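Local coordinates for prophenoloxidase b (Marsupenaeus japonicus, PDB 3WKY), which is a hemolymph type 3 copper protein, the precursor of a phenoloxidase that probably oxidises monophenols and o-diphenols, at residues E20-L25 with A45-D50; K85-A90 with K97-M102; D437-V440 with N444-H447; Q579-T584 with M588-F593. All blocks are in the same frame, centred on the assembly; numbering follows the deposited sequence. Where two conformers were deposited one is given.

Contact 1 (E20-L25 with A45-D50); sequences ESTSTL and AVTVLD
The methyls of Thr22 and Thr47 meet where the first turn of helix 22-29 comes up to strand 45-47. From its CB, Thr22 divides into two branches. The methyl, CG2, lies 4.3 Å from Thr47 CG2 and also packs on the backbone of Ile101 in helix 93-103. The hydroxyl, swung beside its own backbone N (chi1 -51°), meets a water 2.5 Å from Thr22 OG1, a short distance. That water donates to Thr47 OG1 at 2.8 Å. Threonine suits both places because one branch packs while the other bonds. Thr47 OG1 has a second partner in Met102 O, to which it must donate, so it accepts from the water and gives to the carbonyl. Asp105 joins the same two residues by another route, one carboxylate oxygen taking Thr22 N and the other Thr47 N.

One residue along, a second water accepts from Ser23 N at 2.7 Å and donates to Ala45 O at 3.1 Å, spanning a gap too wide for a direct bond. Here Ser23 OG lies 3.9 Å from Ala45 CB, a light contact between two small side chains that lets the backbones come close enough for a single water to link them. Ser21 OG accepts from Thr24 N at 3.0 Å, nearly straight at 159°, and satisfies one of the amides left open at the helix start. The arrangement is thus a serine N-cap, with the capped turn joined through water to one strand of the two-stranded antiparallel sheet 36-38/45-47.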
loop_
_atom_site.group_PDB
_atom_site.type_symbol
_atom_site.label_atom_id
_atom_site.label_comp_id
_atom_site.label_asym_id
_atom_site.label_seq_id
_atom_site.Cartn_x
_atom_site.Cartn_y
_atom_site.Cartn_z
ATOM N N GLU A 20 5.401 23.864 -45.495
ATOM C CA GLU A 20 5.365 23.728 -46.950
ATOM C C GLU A 20 6.776 23.675 -47.509
ATOM O O GLU A 20 7.731 24.041 -46.828
ATOM C CB GLU A 20 4.565 24.865 -47.589
ATOM C CG GLU A 20 3.130 25.004 -47.076
ATOM C CD GLU A 20 2.250 23.806 -47.411
ATOM O OE1 GLU A 20 2.591 23.053 -48.345
ATOM O OE2 GLU A 20 1.209 23.621 -46.744
ATOM N N SER A 21 6.914 23.193 -48.741
ATOM C CA SER A 21 8.221 23.139 -49.384
ATOM C C SER A 21 8.735 24.546 -49.653
ATOM O O SER A 21 7.965 25.508 -49.672
ATOM C CB SER A 21 8.138 22.387 -50.713
ATOM O OG SER A 21 7.404 23.143 -51.659
ATOM N N THR A 22 10.044 24.657 -49.854
ATOM C CA THR A 22 10.649 25.928 -50.234
ATOM C C THR A 22 10.072 26.398 -51.575
ATOM O O THR A 22 9.857 27.594 -51.787
ATOM C CB THR A 22 12.176 25.805 -50.334
ATOM O OG1 THR A 22 12.687 25.215 -49.131
ATOM C CG2 THR A 22 12.817 27.177 -50.538
ATOM N N SER A 23 9.804 25.449 -52.470
ATOM C CA SER A 23 9.212 25.776 -53.767
ATOM C C SER A 23 7.843 26.441 -53.631
ATOM O O SER A 23 7.558 27.427 -54.310
ATOM C CB SER A 23 9.107 24.528 -54.646
ATOM O OG SER A 23 10.386 24.052 -55.014
ATOM N N THR A 24 7.001 25.904 -52.750
ATOM C CA THR A 24 5.671 26.462 -52.518
ATOM C C THR A 24 5.767 27.876 -51.949
ATOM O O THR A 24 5.005 28.772 -52.328
ATOM C CB THR A 24 4.855 25.587 -51.539
ATOM O OG1 THR A 24 4.640 24.292 -52.110
ATOM C CG2 THR A 24 3.510 26.226 -51.232
ATOM N N LEU A 25 6.703 28.073 -51.031
ATOM C CA LEU A 25 6.880 29.381 -50.416
ATOM C C LEU A 25 7.411 30.372 -51.449
ATOM O O LEU A 25 6.928 31.502 -51.549
ATOM C CB LEU A 25 7.841 29.287 -49.225
ATOM C CG LEU A 25 8.184 30.605 -48.523
ATOM C CD1 LEU A 25 6.981 31.167 -47.786
ATOM C CD2 LEU A 25 9.370 30.425 -47.577
ATOM N N ALA A 45 9.968 18.379 -55.956
ATOM C CA ALA A 45 10.932 19.458 -56.107
ATOM C C ALA A 45 11.482 19.884 -54.750
ATOM O O ALA A 45 10.740 20.319 -53.865
ATOM C CB ALA A 45 10.300 20.636 -56.823
ATOM N N VAL A 46 12.794 19.747 -54.604
ATOM C CA VAL A 46 13.493 20.071 -53.373
ATOM C C VAL A 46 14.790 20.760 -53.794
ATOM O O VAL A 46 15.331 20.449 -54.854
ATOM C CB VAL A 46 13.747 18.775 -52.559
ATOM C CG1 VAL A 46 15.109 18.770 -51.902
ATOM C CG2 VAL A 46 12.634 18.554 -51.535
ATOM N N THR A 47 15.270 21.722 -53.009
ATOM C CA THR A 47 16.508 22.416 -53.350
ATOM C C THR A 47 17.677 21.454 -53.326
ATOM O O THR A 47 17.675 20.486 -52.567
ATOM C CB THR A 47 16.833 23.556 -52.367
ATOM O OG1 THR A 47 16.871 23.037 -51.033
ATOM C CG2 THR A 47 15.799 24.661 -52.460
ATOM N N VAL A 48 18.676 21.713 -54.163
ATOM C CA VAL A 48 19.918 20.966 -54.088
ATOM C C VAL A 48 20.712 21.509 -52.913
ATOM O O VAL A 48 20.884 22.723 -52.783
ATOM C CB VAL A 48 20.760 21.112 -55.373
ATOM C CG1 VAL A 48 22.054 20.310 -55.253
ATOM C CG2 VAL A 48 19.957 20.658 -56.586
ATOM N N LEU A 49 21.189 20.620 -52.053
ATOM C CA LEU A 49 22.005 21.047 -50.925
ATOM C C LEU A 49 23.490 20.947 -51.272
ATOM O O LEU A 49 24.042 19.852 -51.354
ATOM C CB LEU A 49 21.686 20.219 -49.676
ATOM C CG LEU A 49 22.440 20.611 -48.401
ATOM C CD1 LEU A 49 22.201 22.074 -48.087
ATOM C CD2 LEU A 49 22.031 19.735 -47.221
ATOM N N ASP A 50 24.121 22.100 -51.485
ATOM C CA ASP A 50 25.554 22.172 -51.766
ATOM C C ASP A 50 26.352 21.404 -50.720
ATOM O O ASP A 50 26.188 21.637 -49.522
ATOM C CB ASP A 50 26.022 23.630 -51.767
ATOM C CG ASP A 50 25.656 24.370 -53.038
ATOM O OD1 ASP A 50 24.827 23.856 -53.821
ATOM O OD2 ASP A 50 26.196 25.477 -53.251
HETATM O O HOH W 1 15.070 24.387 -49.296
HETATM O O HOH W 2 11.113 23.038 -52.508
#

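Contact 2 (K85-A90 with K97-M102); sequences KVFIEA and KDVAIM
Val99 is the bump of this contact, and the groove between Val86 and Phe87 on the facing helix is its hollow. One methyl does the touching: Val99 CG1 lies 3.9 Å from Val86 CG1 and also 3.9 Å from Phe87 CE1. It reaches the groove because it stands anti to the backbone N (chi1 167°), and this single methyl is lodged between Val86 CG1 and the edge of the Phe87 ring. The two valines cross at about a right angle, methyl against methyl, whereas the phenylalanine is met at its ring edge, with Val99 CG1 close to the ring plane.

The segments belong to helices 74-89 and 93-103, an antiparallel helical hairpin in the all-alpha domain of the hemocyanin family. Their short axes approach to 9.8 Å at 156°, a spacing suited to side chains of this medium size. Ala100 supplies a shallow place beside the valine: with only a methyl there, Phe87 CE1 can come within 4.1 Å of Ala100 CA and 4.5 Å of Ala100 CB, almost against the helix backbone. The ring also packs on Phe112 and Leu116 of helix 109-122, which makes it a wedge among three helices. Leu53 of helix 51-54 touches both valines.

Charged residues stay off this apolar seam. Lys85 NZ forms a salt bridge one helical turn along, 2.7 Å from Glu89 OE2, and approaches that oxygen from its syn side. On the partner helix, Lys97 NZ reaches Asp98 OD1 at 3.2 Å from above the carboxylate plane.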
loop_
_atom_site.group_PDB
_atom_site.type_symbol
_atom_site.label_atom_id
_atom_site.label_comp_id
_atom_site.label_asym_id
_atom_site.label_seq_id
_atom_site.Cartn_x
_atom_site.Cartn_y
_atom_site.Cartn_z
ATOM N N LYS A 85 24.494 28.283 -35.918
ATOM C CA LYS A 85 25.904 28.647 -36.037
ATOM C C LYS A 85 26.226 29.096 -37.461
ATOM O O LYS A 85 26.910 30.100 -37.669
ATOM C CB LYS A 85 26.805 27.476 -35.636
ATOM C CG LYS A 85 28.295 27.707 -35.927
ATOM C CD LYS A 85 29.125 26.466 -35.647
ATOM C CE LYS A 85 30.547 26.611 -36.181
ATOM N NZ LYS A 85 31.295 27.698 -35.500
ATOM N N VAL A 86 25.711 28.357 -38.439
ATOM C CA VAL A 86 25.917 28.696 -39.840
ATOM C C VAL A 86 25.208 29.998 -40.202
ATOM O O VAL A 86 25.782 30.841 -40.892
ATOM C CB VAL A 86 25.462 27.547 -40.773
ATOM C CG1 VAL A 86 25.671 27.924 -42.233
ATOM C CG2 VAL A 86 26.215 26.272 -40.439
ATOM N N PHE A 87 23.973 30.166 -39.724
ATOM C CA PHE A 87 23.207 31.387 -39.962
ATOM C C PHE A 87 23.931 32.599 -39.365
ATOM O O PHE A 87 24.054 33.647 -39.999
ATOM C CB PHE A 87 21.824 31.307 -39.303
ATOM C CG PHE A 87 20.867 30.339 -39.960
ATOM C CD1 PHE A 87 21.146 29.763 -41.192
ATOM C CD2 PHE A 87 19.662 30.029 -39.338
ATOM C CE1 PHE A 87 20.243 28.876 -41.785
ATOM C CE2 PHE A 87 18.755 29.150 -39.921
ATOM C CZ PHE A 87 19.045 28.574 -41.148
ATOM N N ILE A 88 24.387 32.440 -38.128
ATOM C CA ILE A 88 24.999 33.524 -37.370
ATOM C C ILE A 88 26.332 33.940 -37.988
ATOM O O ILE A 88 26.669 35.130 -38.019
ATOM C CB ILE A 88 25.198 33.094 -35.901
ATOM C CG1 ILE A 88 23.840 33.047 -35.188
ATOM C CG2 ILE A 88 26.153 34.028 -35.173
ATOM C CD1 ILE A 88 23.822 32.139 -33.954
ATOM N N GLU A 89 27.077 32.962 -38.492
ATOM C CA GLU A 89 28.417 33.218 -39.020
ATOM C C GLU A 89 28.426 33.599 -40.507
ATOM O O GLU A 89 29.486 33.844 -41.077
ATOM C CB GLU A 89 29.337 32.023 -38.753
ATOM C CG GLU A 89 29.644 31.796 -37.273
ATOM C CD GLU A 89 30.535 30.586 -37.030
ATOM O OE1 GLU A 89 30.821 29.845 -37.996
ATOM O OE2 GLU A 89 30.946 30.369 -35.870
ATOM N N ALA A 90 27.252 33.650 -41.129
ATOM C CA ALA A 90 27.145 34.071 -42.528
ATOM C C ALA A 90 27.733 35.470 -42.719
ATOM O O ALA A 90 27.485 36.367 -41.907
ATOM C CB ALA A 90 25.701 34.043 -42.982
ATOM N N LYS A 97 20.195 34.709 -46.055
ATOM C CA LYS A 97 18.968 34.436 -46.790
ATOM C C LYS A 97 19.131 33.266 -47.773
ATOM O O LYS A 97 18.248 32.414 -47.891
ATOM C CB LYS A 97 18.528 35.703 -47.524
ATOM C CG LYS A 97 17.320 35.539 -48.434
ATOM C CD LYS A 97 17.064 36.811 -49.253
ATOM C CE LYS A 97 17.825 36.817 -50.584
ATOM N NZ LYS A 97 19.312 36.886 -50.439
ATOM N N ASP A 98 20.271 33.219 -48.458
ATOM C CA ASP A 98 20.549 32.139 -49.403
ATOM C C ASP A 98 20.731 30.793 -48.707
ATOM O O ASP A 98 20.247 29.767 -49.187
ATOM C CB ASP A 98 21.800 32.443 -50.232
ATOM C CG ASP A 98 21.620 33.637 -51.154
ATOM O OD1 ASP A 98 20.462 34.044 -51.406
ATOM O OD2 ASP A 98 22.651 34.164 -51.630
ATOM N N VAL A 99 21.454 30.792 -47.591
ATOM C CA VAL A 99 21.687 29.558 -46.842
ATOM C C VAL A 99 20.371 29.004 -46.287
ATOM O O VAL A 99 20.115 27.799 -46.357
ATOM C CB VAL A 99 22.718 29.762 -45.714
ATOM C CG1 VAL A 99 22.719 28.575 -44.759
ATOM C CG2 VAL A 99 24.104 29.975 -46.300
ATOM N N ALA A 100 19.538 29.895 -45.756
ATOM C CA ALA A 100 18.210 29.536 -45.260
ATOM C C ALA A 100 17.368 28.861 -46.342
ATOM O O ALA A 100 16.855 27.759 -46.140
ATOM C CB ALA A 100 17.493 30.768 -44.728
ATOM N N ILE A 101 17.222 29.535 -47.482
ATOM C CA ILE A 101 16.450 29.013 -48.611
ATOM C C ILE A 101 16.955 27.644 -49.075
ATOM O O ILE A 101 16.161 26.749 -49.365
ATOM C CB ILE A 101 16.468 30.000 -49.800
ATOM C CG1 ILE A 101 15.666 31.257 -49.466
ATOM C CG2 ILE A 101 15.906 29.347 -51.056
ATOM C CD1 ILE A 101 14.198 30.989 -49.218
ATOM N N MET A 102 18.274 27.475 -49.127
ATOM C CA MET A 102 18.855 26.213 -49.578
ATOM C C MET A 102 18.625 25.057 -48.599
ATOM O O MET A 102 18.373 23.923 -49.015
ATOM C CB MET A 102 20.358 26.367 -49.847
ATOM C CG MET A 102 21.026 25.083 -50.331
ATOM S SD MET A 102 22.724 25.295 -50.920
ATOM C CE MET A 102 22.445 26.452 -52.265
#

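Contact 3 (D437-V440 with N444-H447); sequences DDYV and NLLH
Tyr439 has an extended backbone (phi -136°, psi 130°) in the loop that leads to strand 445-456, and its side chain reaches across to Leu445 and His447, alternate residues whose side chains come off the same side of the strand. This is a loop packing on an inner strand of the mixed sheet of the ig-like domain of the hemocyanin family: Leu446, between them, bonds through its backbone to Thr661 and Thr663 of the parallel neighbour, strand 655-664.

A chi1 of 176° swings the tyrosine ring away from the backbone N and carries the hydroxyl to the far side of the gap. There Tyr439 OH lies 3.8 Å from Leu445 CD2, a methyl branch that packs against the oxygen, and the leucine side chain also touches Thr661 and Thr663. A tyrosine fits because the rigid ring spans the distance and its polar tip tolerates an imidazole beside it. The rings come from opposite directions, with centroids 5.9 Å apart and planes at 69°, an oblique meeting. A phenylalanine in place of Tyr439 would probably open a gap between ring and strand, leaving Leu445 CD2 and the histidine edge without the oxygen they pack on.

His447 ND1, next to CE1 in the ring, is hydrogen-bonded to Glu432 OE1. That bond probably helps to set the rotation of the ring, and the carboxylate may polarise it. Loop residue Val671 packs on Tyr439, and Leu665 on His447. The closest approach is made by His447 CE1, the carbon between the two ring nitrogens, which lies near the tyrosine plane and 3.2 Å from Tyr439 OH.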
loop_
_atom_site.group_PDB
_atom_site.type_symbol
_atom_site.label_atom_id
_atom_site.label_comp_id
_atom_site.label_asym_id
_atom_site.label_seq_id
_atom_site.Cartn_x
_atom_site.Cartn_y
_atom_site.Cartn_z
ATOM N N ASP A 437 -15.531 55.960 -21.397
ATOM C CA ASP A 437 -16.190 57.246 -21.197
ATOM C C ASP A 437 -17.078 57.228 -19.955
ATOM O O ASP A 437 -17.688 56.200 -19.657
ATOM C CB ASP A 437 -17.021 57.619 -22.429
ATOM C CG ASP A 437 -16.169 58.125 -23.576
ATOM O OD1 ASP A 437 -15.105 58.721 -23.305
ATOM O OD2 ASP A 437 -16.565 57.932 -24.747
ATOM N N ASP A 438 -17.075 58.352 -19.228
ATOM C CA ASP A 438 -17.928 58.562 -18.054
ATOM C C ASP A 438 -17.506 57.776 -16.815
ATOM O O ASP A 438 -18.273 57.625 -15.860
ATOM C CB ASP A 438 -19.398 58.298 -18.385
ATOM C CG ASP A 438 -19.948 59.282 -19.392
ATOM O OD1 ASP A 438 -19.675 60.492 -19.241
ATOM O OD2 ASP A 438 -20.641 58.844 -20.336
ATOM N N TYR A 439 -16.275 57.283 -16.817
ATOM C CA TYR A 439 -15.748 56.633 -15.623
ATOM C C TYR A 439 -14.328 57.106 -15.402
ATOM O O TYR A 439 -13.516 57.101 -16.330
ATOM C CB TYR A 439 -15.786 55.103 -15.734
ATOM C CG TYR A 439 -15.154 54.393 -14.550
ATOM C CD1 TYR A 439 -15.782 54.373 -13.312
ATOM C CD2 TYR A 439 -13.934 53.735 -14.677
ATOM C CE1 TYR A 439 -15.207 53.727 -12.224
ATOM C CE2 TYR A 439 -13.351 53.090 -13.598
ATOM C CZ TYR A 439 -13.992 53.087 -12.378
ATOM O OH TYR A 439 -13.421 52.441 -11.308
ATOM N N VAL A 440 -14.039 57.540 -14.179
ATOM C CA VAL A 440 -12.667 57.823 -13.783
ATOM C C VAL A 440 -12.320 56.929 -12.598
ATOM O O VAL A 440 -12.969 56.985 -11.549
ATOM C CB VAL A 440 -12.455 59.306 -13.408
ATOM C CG1 VAL A 440 -11.018 59.531 -12.934
ATOM C CG2 VAL A 440 -12.770 60.210 -14.601
ATOM N N ASN A 444 -5.207 54.366 -6.994
ATOM C CA ASN A 444 -4.690 53.097 -6.475
ATOM C C ASN A 444 -5.574 51.882 -6.742
ATOM O O ASN A 444 -5.495 50.877 -6.024
ATOM C CB ASN A 444 -4.362 53.224 -4.989
ATOM C CG ASN A 444 -3.413 54.356 -4.718
ATOM O OD1 ASN A 444 -2.390 54.490 -5.395
ATOM N ND2 ASN A 444 -3.747 55.201 -3.739
ATOM N N LEU A 445 -6.403 51.990 -7.777
ATOM C CA LEU A 445 -7.265 50.899 -8.215
ATOM C C LEU A 445 -6.946 50.527 -9.655
ATOM O O LEU A 445 -6.918 51.391 -10.542
ATOM C CB LEU A 445 -8.742 51.288 -8.088
ATOM C CG LEU A 445 -9.787 50.292 -8.610
ATOM C CD1 LEU A 445 -9.773 48.989 -7.812
ATOM C CD2 LEU A 445 -11.189 50.901 -8.604
ATOM N N LEU A 446 -6.687 49.241 -9.889
ATOM C CA LEU A 446 -6.415 48.746 -11.238
ATOM C C LEU A 446 -7.486 47.740 -11.627
ATOM O O LEU A 446 -8.054 47.062 -10.761
ATOM C CB LEU A 446 -5.035 48.084 -11.306
ATOM C CG LEU A 446 -3.833 48.965 -10.948
ATOM C CD1 LEU A 446 -2.533 48.186 -11.113
ATOM C CD2 LEU A 446 -3.812 50.218 -11.812
ATOM N N HIS A 447 -7.780 47.643 -12.922
ATOM C CA HIS A 447 -8.789 46.691 -13.371
ATOM C C HIS A 447 -8.238 45.691 -14.372
ATOM O O HIS A 447 -7.221 45.925 -15.018
ATOM C CB HIS A 447 -9.992 47.399 -14.006
ATOM C CG HIS A 447 -10.831 48.164 -13.036
ATOM N ND1 HIS A 447 -10.696 49.522 -12.848
ATOM C CD2 HIS A 447 -11.817 47.763 -12.195
ATOM C CE1 HIS A 447 -11.565 49.926 -11.935
ATOM N NE2 HIS A 447 -12.256 48.880 -11.525
#

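Contact 4 (Q579-T584 with M588-F593); sequences QVPRGT and MNFHFF
Phe590 overlaps the ring of Pro581 at its far end, CZ lying 3.9 Å from Pro581 CB while CE2 comes to 4.1 Å from Pro581 CG. The two rings meet obliquely. Proline suits this spot because its compact ring gives a rigid apolar surface in a loop, and the phenylalanine is long enough to reach it from the strand.

Two residues back, Met588 sends out a fully extended chain (chi1 174°), which carries its sulfur across to the loop. Met588 SD passes 4.1 Å from Gly583 CA, where the absence of a side chain lets it lie along the backbone, and glycine also tolerates the positive phi (73°) of this turn. Thr584 crosses the methionine at about a right angle: its methyl CG2 is 4.0 Å from Met588 CB, and Thr584 OG1 is 3.8 Å from Met588 CB. OG1 also accepts a weak hydrogen bond from Gly587 N, within the tight connection to the strand. An alanine in place of Thr584 is likely to leave Gly587 N without this acceptor and the flank of Met588 less well packed.

The loop and the strand pack against helix 218-239. Met235 of that helix packs on both Pro581 and Phe590, Leu238 on Met588, and Ser239 OG bonds Gly583 N. On the sheet, Phe590 touches Leu507 of strand 501-509 and Ile662 of strand 655-664, the two antiparallel neighbours of strand 588-598.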
loop_
_atom_site.group_PDB
_atom_site.type_symbol
_atom_site.label_atom_id
_atom_site.label_comp_id
_atom_site.label_asym_id
_atom_site.label_seq_id
_atom_site.Cartn_x
_atom_site.Cartn_y
_atom_site.Cartn_z
ATOM N N GLN A 579 0.218 41.925 -17.685
ATOM C CA GLN A 579 1.047 42.741 -16.816
ATOM C C GLN A 579 0.435 42.927 -15.424
ATOM O O GLN A 579 1.152 43.127 -14.443
ATOM C CB GLN A 579 1.265 44.100 -17.479
ATOM C CG GLN A 579 2.123 45.065 -16.718
ATOM C CD GLN A 579 2.411 46.280 -17.578
ATOM O OE1 GLN A 579 1.681 46.539 -18.544
ATOM N NE2 GLN A 579 3.480 47.013 -17.258
ATOM N N VAL A 580 -0.891 42.869 -15.345
ATOM C CA VAL A 580 -1.601 43.064 -14.087
ATOM C C VAL A 580 -2.248 41.733 -13.708
ATOM O O VAL A 580 -2.942 41.134 -14.529
ATOM C CB VAL A 580 -2.682 44.165 -14.250
ATOM C CG1 VAL A 580 -3.548 44.310 -12.978
ATOM C CG2 VAL A 580 -2.010 45.513 -14.610
ATOM N N PRO A 581 -2.013 41.256 -12.474
ATOM C CA PRO A 581 -2.726 40.041 -12.029
ATOM C C PRO A 581 -4.242 40.240 -12.134
ATOM O O PRO A 581 -4.714 41.368 -12.010
ATOM C CB PRO A 581 -2.304 39.907 -10.561
ATOM C CG PRO A 581 -0.934 40.541 -10.510
ATOM C CD PRO A 581 -1.032 41.725 -11.475
ATOM N N ARG A 582 -4.988 39.162 -12.364
ATOM C CA ARG A 582 -6.438 39.243 -12.584
ATOM C C ARG A 582 -7.177 40.024 -11.503
ATOM O O ARG A 582 -8.015 40.885 -11.806
ATOM C CB ARG A 582 -7.037 37.833 -12.680
ATOM C CG ARG A 582 -8.550 37.777 -12.913
ATOM C CD ARG A 582 -9.057 36.359 -12.608
ATOM N NE ARG A 582 -10.482 36.132 -12.865
ATOM C CZ ARG A 582 -11.463 36.349 -11.986
ATOM N NH1 ARG A 582 -11.203 36.843 -10.780
ATOM N NH2 ARG A 582 -12.723 36.084 -12.320
ATOM N N GLY A 583 -6.871 39.732 -10.242
ATOM C CA GLY A 583 -7.619 40.323 -9.145
ATOM C C GLY A 583 -9.003 39.701 -9.051
ATOM O O GLY A 583 -9.308 38.713 -9.740
ATOM N N THR A 584 -9.855 40.269 -8.201
ATOM C CA THR A 584 -11.153 39.662 -7.905
ATOM C C THR A 584 -12.290 40.641 -8.151
ATOM O O THR A 584 -12.074 41.850 -8.260
ATOM C CB THR A 584 -11.248 39.209 -6.430
ATOM O OG1 THR A 584 -11.134 40.355 -5.566
ATOM C CG2 THR A 584 -10.132 38.215 -6.079
ATOM N N MET A 588 -8.913 42.897 -4.922
ATOM C CA MET A 588 -7.901 42.139 -4.198
ATOM C C MET A 588 -6.722 43.042 -3.858
ATOM O O MET A 588 -6.243 43.805 -4.704
ATOM C CB MET A 588 -7.465 40.945 -5.059
ATOM C CG MET A 588 -6.310 40.134 -4.525
ATOM S SD MET A 588 -6.061 38.779 -5.709
ATOM C CE MET A 588 -4.595 38.015 -5.017
ATOM N N ASN A 589 -6.242 42.958 -2.621
ATOM C CA ASN A 589 -5.223 43.887 -2.140
ATOM C C ASN A 589 -3.789 43.399 -2.340
ATOM O O ASN A 589 -3.462 42.265 -1.998
ATOM C CB ASN A 589 -5.465 44.209 -0.664
ATOM C CG ASN A 589 -6.874 44.704 -0.408
ATOM O OD1 ASN A 589 -7.604 44.143 0.410
ATOM N ND2 ASN A 589 -7.267 45.751 -1.115
ATOM N N PHE A 590 -2.939 44.271 -2.884
ATOM C CA PHE A 590 -1.536 43.956 -3.150
ATOM C C PHE A 590 -0.592 44.966 -2.520
ATOM O O PHE A 590 -0.878 46.172 -2.493
ATOM C CB PHE A 590 -1.253 43.937 -4.656
ATOM C CG PHE A 590 -1.880 42.787 -5.390
ATOM C CD1 PHE A 590 -3.228 42.805 -5.715
ATOM C CD2 PHE A 590 -1.104 41.706 -5.803
ATOM C CE1 PHE A 590 -3.810 41.753 -6.408
ATOM C CE2 PHE A 590 -1.676 40.640 -6.501
ATOM C CZ PHE A 590 -3.038 40.668 -6.802
ATOM N N HIS A 591 0.545 44.473 -2.030
ATOM C CA HIS A 591 1.646 45.347 -1.654
ATOM C C HIS A 591 2.299 45.890 -2.919
ATOM O O HIS A 591 2.467 45.162 -3.895
ATOM C CB HIS A 591 2.718 44.579 -0.883
ATOM C CG HIS A 591 2.291 44.093 0.467
ATOM N ND1 HIS A 591 1.860 44.942 1.466
ATOM C CD2 HIS A 591 2.282 42.848 1.001
ATOM C CE1 HIS A 591 1.576 44.235 2.546
ATOM N NE2 HIS A 591 1.827 42.962 2.292
ATOM N N PHE A 592 2.711 47.158 -2.873
ATOM C CA PHE A 592 3.401 47.816 -3.982
ATOM C C PHE A 592 4.650 48.414 -3.332
ATOM O O PHE A 592 4.624 49.519 -2.781
ATOM C CB PHE A 592 2.467 48.889 -4.559
ATOM C CG PHE A 592 2.906 49.501 -5.873
ATOM C CD1 PHE A 592 3.706 50.647 -5.889
ATOM C CD2 PHE A 592 2.423 49.012 -7.083
ATOM C CE1 PHE A 592 4.076 51.248 -7.098
ATOM C CE2 PHE A 592 2.784 49.607 -8.292
ATOM C CZ PHE A 592 3.610 50.732 -8.295
ATOM N N PHE A 593 5.736 47.650 -3.351
ATOM C CA PHE A 593 6.976 48.015 -2.664
ATOM C C PHE A 593 7.817 48.911 -3.564
ATOM O O PHE A 593 8.000 48.605 -4.748
ATOM C CB PHE A 593 7.760 46.733 -2.324
ATOM C CG PHE A 593 9.200 46.961 -1.860
ATOM C CD1 PHE A 593 10.240 47.126 -2.783
ATOM C CD2 PHE A 593 9.515 46.929 -0.514
ATOM C CE1 PHE A 593 11.553 47.302 -2.364
ATOM C CE2 PHE A 593 10.829 47.106 -0.078
ATOM C CZ PHE A 593 11.852 47.286 -1.008
#

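The four contacts fall into two pairs on different parts of the chain. Contacts 1 and 2 have centres 15 Å apart and touch, Val48 O of contact 1 packing 3.4 Å from Met102 CG of contact 2. Contacts 3 and 4, also 15 Å apart between centres, share one mixed sheet; their nearest atoms are about 4 Å apart. Between contacts 2 and 4 the centres are about 45 Å apart, on opposite sides of the chain's centre. Neither pair includes a residue of the copper pocket, yet both adjoin helices near it: helix 74-89 of contact 2 begins just after Phe72, and helix 218-239, packed against contact 4, contains His226.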